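Local coordinates for binding domain (Hc) of Paraclostridial Mosquitocidal Protein 1 (Paraclostridium bifermentans, PDB 6HOX), which serves as the receptor-binding part of a clostridial neurotoxin that targets Anopheles mosquitoes, directing the toxin to host nerve cells, at residues S87-S92 and V173-D178; W134-R139 and R197-N202. All blocks are in the same frame, centred on the assembly; numbering follows the deposited sequence.

Interaction 1 of 2, residues S87-S92 and V173-D178; sequences SDFTIS and VNQLKD
Val-173 and Phe-89 form an antiparallel hydrogen-bonded pair where strands 89-96 and 167-174 meet, at one end of a sheet in the concanavalin-like, N-terminal half of the receptor-binding domain. Two backbone bonds join them: Phe-89 N to Val-173 O (2.9 Å) and Val-173 N to Phe-89 O (2.7 Å). The two side chains lie on the same sheet face. With CG between its backbone N and carbonyl carbon (chi1 63°), the Phe-89 side chain runs beside Val-173, whose CB stands over one ring face, 3.8 Å from the centroid and offset toward the rim, a CH-pi contact. CG2 of Val-173 reaches CZ of Phe-89 at 3.6 Å, while CG1 lies nearest CE1. Trp-134 of strand 131-137 packs on both residues, and Phe-83 meets the Phe-89 ring edge-to-face. Beyond the pair, Asp-88 lies alongside Asn-174, its carboxylate plane turned 57° from the amide. The turn that follows Asn-174 closes in a classic beta bulge, with Lys-177 and Asp-178 both facing that residue. Asp-88 OD1 accepts a weak bond from Gln-175 N (3.3 Å) and a firmer one from a water (2.9 Å), which in turn accepts a weak bond from Asn-174 ND2 at 2.7 Å.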
# COMPACT_ATOMS: atom_id res chain seq x y z
N SER A 87 10.65 30.36 6.09
CA SER A 87 10.50 29.47 4.95
C SER A 87 9.45 28.39 5.25
O SER A 87 9.65 27.53 6.12
CB SER A 87 11.81 28.87 4.53
OG SER A 87 12.41 28.18 5.61
N ASP A 88 8.32 28.47 4.53
CA ASP A 88 7.33 27.38 4.46
C ASP A 88 7.98 26.17 3.78
O ASP A 88 8.88 26.32 2.97
CB ASP A 88 6.08 27.82 3.69
CG ASP A 88 5.36 29.03 4.28
OD1 ASP A 88 5.56 29.31 5.49
OD2 ASP A 88 4.61 29.68 3.52
N PHE A 89 7.53 24.96 4.11
CA PHE A 89 8.03 23.79 3.37
C PHE A 89 7.02 22.64 3.44
O PHE A 89 6.07 22.67 4.25
CB PHE A 89 9.41 23.37 3.87
CG PHE A 89 9.47 22.92 5.30
CD1 PHE A 89 9.66 23.83 6.32
CD2 PHE A 89 9.34 21.58 5.62
CE1 PHE A 89 9.72 23.42 7.65
CE2 PHE A 89 9.40 21.16 6.94
CZ PHE A 89 9.59 22.08 7.95
N THR A 90 7.22 21.68 2.53
CA THR A 90 6.51 20.43 2.49
C THR A 90 7.51 19.27 2.40
O THR A 90 8.53 19.37 1.68
CB THR A 90 5.51 20.40 1.33
OG1 THR A 90 4.60 21.48 1.56
CG2 THR A 90 4.75 19.09 1.21
N ILE A 91 7.24 18.23 3.18
CA ILE A 91 7.89 16.96 3.10
C ILE A 91 6.84 15.94 2.63
O ILE A 91 5.77 15.86 3.21
CB ILE A 91 8.52 16.58 4.46
CG1 ILE A 91 9.71 17.48 4.80
CG2 ILE A 91 8.91 15.10 4.49
CD1 ILE A 91 10.28 17.26 6.19
N SER A 92 7.18 15.17 1.59
CA SER A 92 6.36 14.02 1.14
C SER A 92 7.24 12.78 0.93
O SER A 92 8.44 12.89 0.70
CB SER A 92 5.53 14.35 -0.08
OG SER A 92 6.31 14.51 -1.26
N VAL A 173 4.27 22.58 6.27
CA VAL A 173 4.64 23.51 7.34
C VAL A 173 4.56 24.94 6.79
O VAL A 173 5.34 25.35 5.93
CB VAL A 173 6.03 23.16 7.89
CG1 VAL A 173 6.46 24.10 9.01
CG2 VAL A 173 6.08 21.71 8.35
N ASN A 174 3.53 25.65 7.26
CA ASN A 174 3.38 27.07 7.10
C ASN A 174 3.77 27.69 8.44
O ASN A 174 2.94 27.71 9.37
CB ASN A 174 1.95 27.43 6.71
CG ASN A 174 1.73 28.93 6.55
OD1 ASN A 174 0.69 29.34 6.06
ND2 ASN A 174 2.69 29.73 6.97
N GLN A 175 5.04 28.10 8.54
CA GLN A 175 5.61 28.62 9.79
C GLN A 175 4.78 29.85 10.18
O GLN A 175 4.34 30.61 9.33
CB GLN A 175 7.13 28.83 9.65
CG GLN A 175 7.90 27.51 9.53
CD GLN A 175 9.39 27.53 9.82
OE1 GLN A 175 10.21 27.38 8.91
NE2 GLN A 175 9.75 27.62 11.09
N LEU A 176 4.47 29.95 11.48
CA LEU A 176 3.62 31.02 12.03
C LEU A 176 2.13 30.66 11.94
O LEU A 176 1.32 31.29 12.61
CB LEU A 176 3.93 32.34 11.31
CG LEU A 176 3.23 33.58 11.86
CD1 LEU A 176 3.45 33.74 13.36
CD2 LEU A 176 3.70 34.83 11.11
N LYS A 177 1.75 29.66 11.12
CA LYS A 177 0.34 29.26 11.04
C LYS A 177 0.15 27.82 11.52
O LYS A 177 -0.18 27.60 12.68
CB LYS A 177 -0.21 29.46 9.62
CG LYS A 177 -0.69 30.87 9.33
CD LYS A 177 -1.75 30.94 8.25
CE LYS A 177 -2.09 32.37 7.86
NZ LYS A 177 -3.08 32.41 6.76
N ASP A 178 0.30 26.84 10.63
CA ASP A 178 -0.03 25.47 10.99
C ASP A 178 0.90 24.48 10.29
O ASP A 178 1.52 24.76 9.26
CB ASP A 178 -1.49 25.14 10.68
CG ASP A 178 -1.90 25.43 9.25
OD1 ASP A 178 -1.12 26.10 8.52
OD2 ASP A 178 -3.00 25.00 8.86
O HOH W 1 4.13 31.74 6.01

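Interaction 2 of 2, residues W134-R139 and R197-N202; sequences WRMKDR and RGIDNN
Asp-138 and Arg-197 make the strongest polar link between the end of strand 131-137 and the 197-202 loop, which follows strand 186-192 in the concanavalin-like half of the receptor-binding domain. Arg-197 N donates to Asp-138 OD2 at 2.7 Å, almost straight at 173°, and meets that oxygen's anti lone pair, the one turned away from OD1. The other oxygen, OD1, accepts from Phe-140 N and Lys-142 N, so the carboxylate bridges the turn after strand 131-137 and the 197-202 loop. A second, weak bond runs from Arg-139 N to Gly-198 O (3.2 Å); the same carbonyl oxygen lies 3.1 Å from Asp-138 CA in a CA-H...O contact. Arg-197 also brings its CB to within 3.6 Å of Asp-138 OD2, but its guanidinium leads off to Asn-194 O through NH1. Packing centres on Ile-199: its CG2 rests 3.5 Å from the backbone oxygen Lys-137 O, and the apolar part is CD1 against Met-136 CG at 4.2 Å, the two side chains crossing obliquely. Although Asp-138 and Arg-197 bear opposite charges, they form no salt bridge: the carboxylate is held by backbone N-H groups, which probably stabilise its negative charge and fix its rotation.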
# COMPACT_ATOMS: atom_id res chain seq x y z
N TRP A 134 5.50 13.09 13.60
CA TRP A 134 6.16 14.29 13.12
C TRP A 134 6.39 15.20 14.33
O TRP A 134 5.44 15.48 15.07
CB TRP A 134 5.34 14.99 12.03
CG TRP A 134 5.79 16.38 11.72
CD1 TRP A 134 5.17 17.55 12.08
CD2 TRP A 134 6.98 16.76 11.01
NE1 TRP A 134 5.88 18.62 11.62
CE2 TRP A 134 7.00 18.17 10.96
CE3 TRP A 134 8.01 16.05 10.38
CZ2 TRP A 134 8.01 18.88 10.33
CZ3 TRP A 134 9.02 16.75 9.76
CH2 TRP A 134 9.02 18.14 9.75
N ARG A 135 7.63 15.63 14.53
CA ARG A 135 7.90 16.53 15.64
C ARG A 135 8.82 17.66 15.18
O ARG A 135 9.79 17.42 14.44
CB ARG A 135 8.51 15.78 16.83
CG ARG A 135 8.97 16.72 17.94
CD ARG A 135 9.43 16.06 19.22
NE ARG A 135 8.35 15.25 19.78
CZ ARG A 135 8.32 13.92 19.73
NH1 ARG A 135 9.43 13.25 19.49
NH2 ARG A 135 7.17 13.28 19.93
N MET A 136 8.48 18.88 15.63
CA MET A 136 9.28 20.09 15.51
C MET A 136 9.65 20.58 16.92
O MET A 136 8.82 20.55 17.84
CB MET A 136 8.49 21.18 14.78
CG MET A 136 8.30 20.88 13.30
SD MET A 136 7.21 22.04 12.46
CE MET A 136 5.71 21.70 13.34
N LYS A 137 10.91 21.00 17.09
CA LYS A 137 11.36 21.64 18.32
C LYS A 137 12.20 22.87 17.96
O LYS A 137 13.12 22.78 17.16
CB LYS A 137 12.16 20.65 19.18
CG LYS A 137 12.56 21.19 20.55
CD LYS A 137 13.84 20.61 21.08
CE LYS A 137 13.70 19.29 21.79
NZ LYS A 137 14.95 18.96 22.50
N ASP A 138 11.86 24.02 18.54
CA ASP A 138 12.55 25.26 18.21
C ASP A 138 13.67 25.49 19.24
O ASP A 138 13.89 24.69 20.14
CB ASP A 138 11.54 26.40 18.05
CG ASP A 138 11.03 26.99 19.33
OD1 ASP A 138 11.48 26.53 20.41
OD2 ASP A 138 10.16 27.91 19.25
N ARG A 139 14.39 26.59 19.06
CA ARG A 139 15.59 26.88 19.81
C ARG A 139 15.28 27.28 21.26
O ARG A 139 16.23 27.41 22.04
CB ARG A 139 16.39 27.97 19.10
CG ARG A 139 15.69 29.32 19.03
CD ARG A 139 16.02 30.06 17.74
NE ARG A 139 15.31 31.33 17.64
CZ ARG A 139 15.66 32.44 18.28
NH1 ARG A 139 16.72 32.44 19.07
NH2 ARG A 139 14.96 33.55 18.12
N ARG A 197 9.23 29.23 17.11
CA ARG A 197 10.17 30.07 16.42
C ARG A 197 10.99 29.17 15.49
O ARG A 197 10.42 28.28 14.81
CB ARG A 197 10.88 30.94 17.46
CG ARG A 197 9.93 31.88 18.19
CD ARG A 197 9.13 32.77 17.23
NE ARG A 197 8.16 33.66 17.86
CZ ARG A 197 6.84 33.52 17.82
NH1 ARG A 197 6.28 32.53 17.13
NH2 ARG A 197 6.07 34.36 18.48
N GLY A 198 12.29 29.42 15.41
CA GLY A 198 13.13 28.78 14.40
C GLY A 198 13.48 27.35 14.78
O GLY A 198 13.74 27.05 15.93
N ILE A 199 13.49 26.48 13.77
CA ILE A 199 13.89 25.08 13.93
C ILE A 199 15.13 24.79 13.07
O ILE A 199 15.59 23.66 13.04
CB ILE A 199 12.73 24.13 13.60
CG1 ILE A 199 12.33 24.17 12.12
CG2 ILE A 199 11.55 24.39 14.51
CD1 ILE A 199 11.56 22.93 11.69
N ASP A 200 15.64 25.81 12.37
CA ASP A 200 16.82 25.65 11.53
C ASP A 200 18.00 25.19 12.39
O ASP A 200 18.08 25.49 13.59
CB ASP A 200 17.20 26.94 10.80
CG ASP A 200 17.12 28.17 11.70
OD1 ASP A 200 16.00 28.46 12.21
OD2 ASP A 200 18.17 28.80 11.90
N ASN A 201 18.91 24.45 11.74
CA ASN A 201 20.11 23.99 12.39
C ASN A 201 21.13 23.71 11.29
O ASN A 201 20.80 23.79 10.10
CB ASN A 201 19.85 22.79 13.31
CG ASN A 201 19.37 21.56 12.55
OD1 ASN A 201 19.95 21.19 11.55
ND2 ASN A 201 18.32 20.92 13.02
N ASN A 202 22.36 23.39 11.70
CA ASN A 202 23.43 23.11 10.77
C ASN A 202 23.74 21.61 10.72
O ASN A 202 24.78 21.24 10.18
CB ASN A 202 24.71 23.87 11.15
CG ASN A 202 24.56 25.37 11.01
OD1 ASN A 202 24.76 26.10 11.98
ND2 ASN A 202 24.17 25.83 9.83

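How the interactions relate
From the N terminus the chain passes through 87-92, then 134-139, 173-178 and 197-202, so the two contacts cross. Interaction 1 closes a loop of 80 residues that contains strand 131-137; interaction 2 closes one of 57 that contains the strand pair 167-174 and 178-183. Their centres lie about 12 Å apart. Interaction 1 joins neighbouring strands within the larger sheet of this half, whereas interaction 2 fastens the C-terminal end of strand 131-137, an inner strand of the five-stranded sheet, to a loop leaving the larger one. Between the sheets they meet directly: Ile-91 CD1 approaches Trp-134 CZ3 at 3.8 Å, and Val-173 CG1 lies 4.1 Å from Met-136 SD.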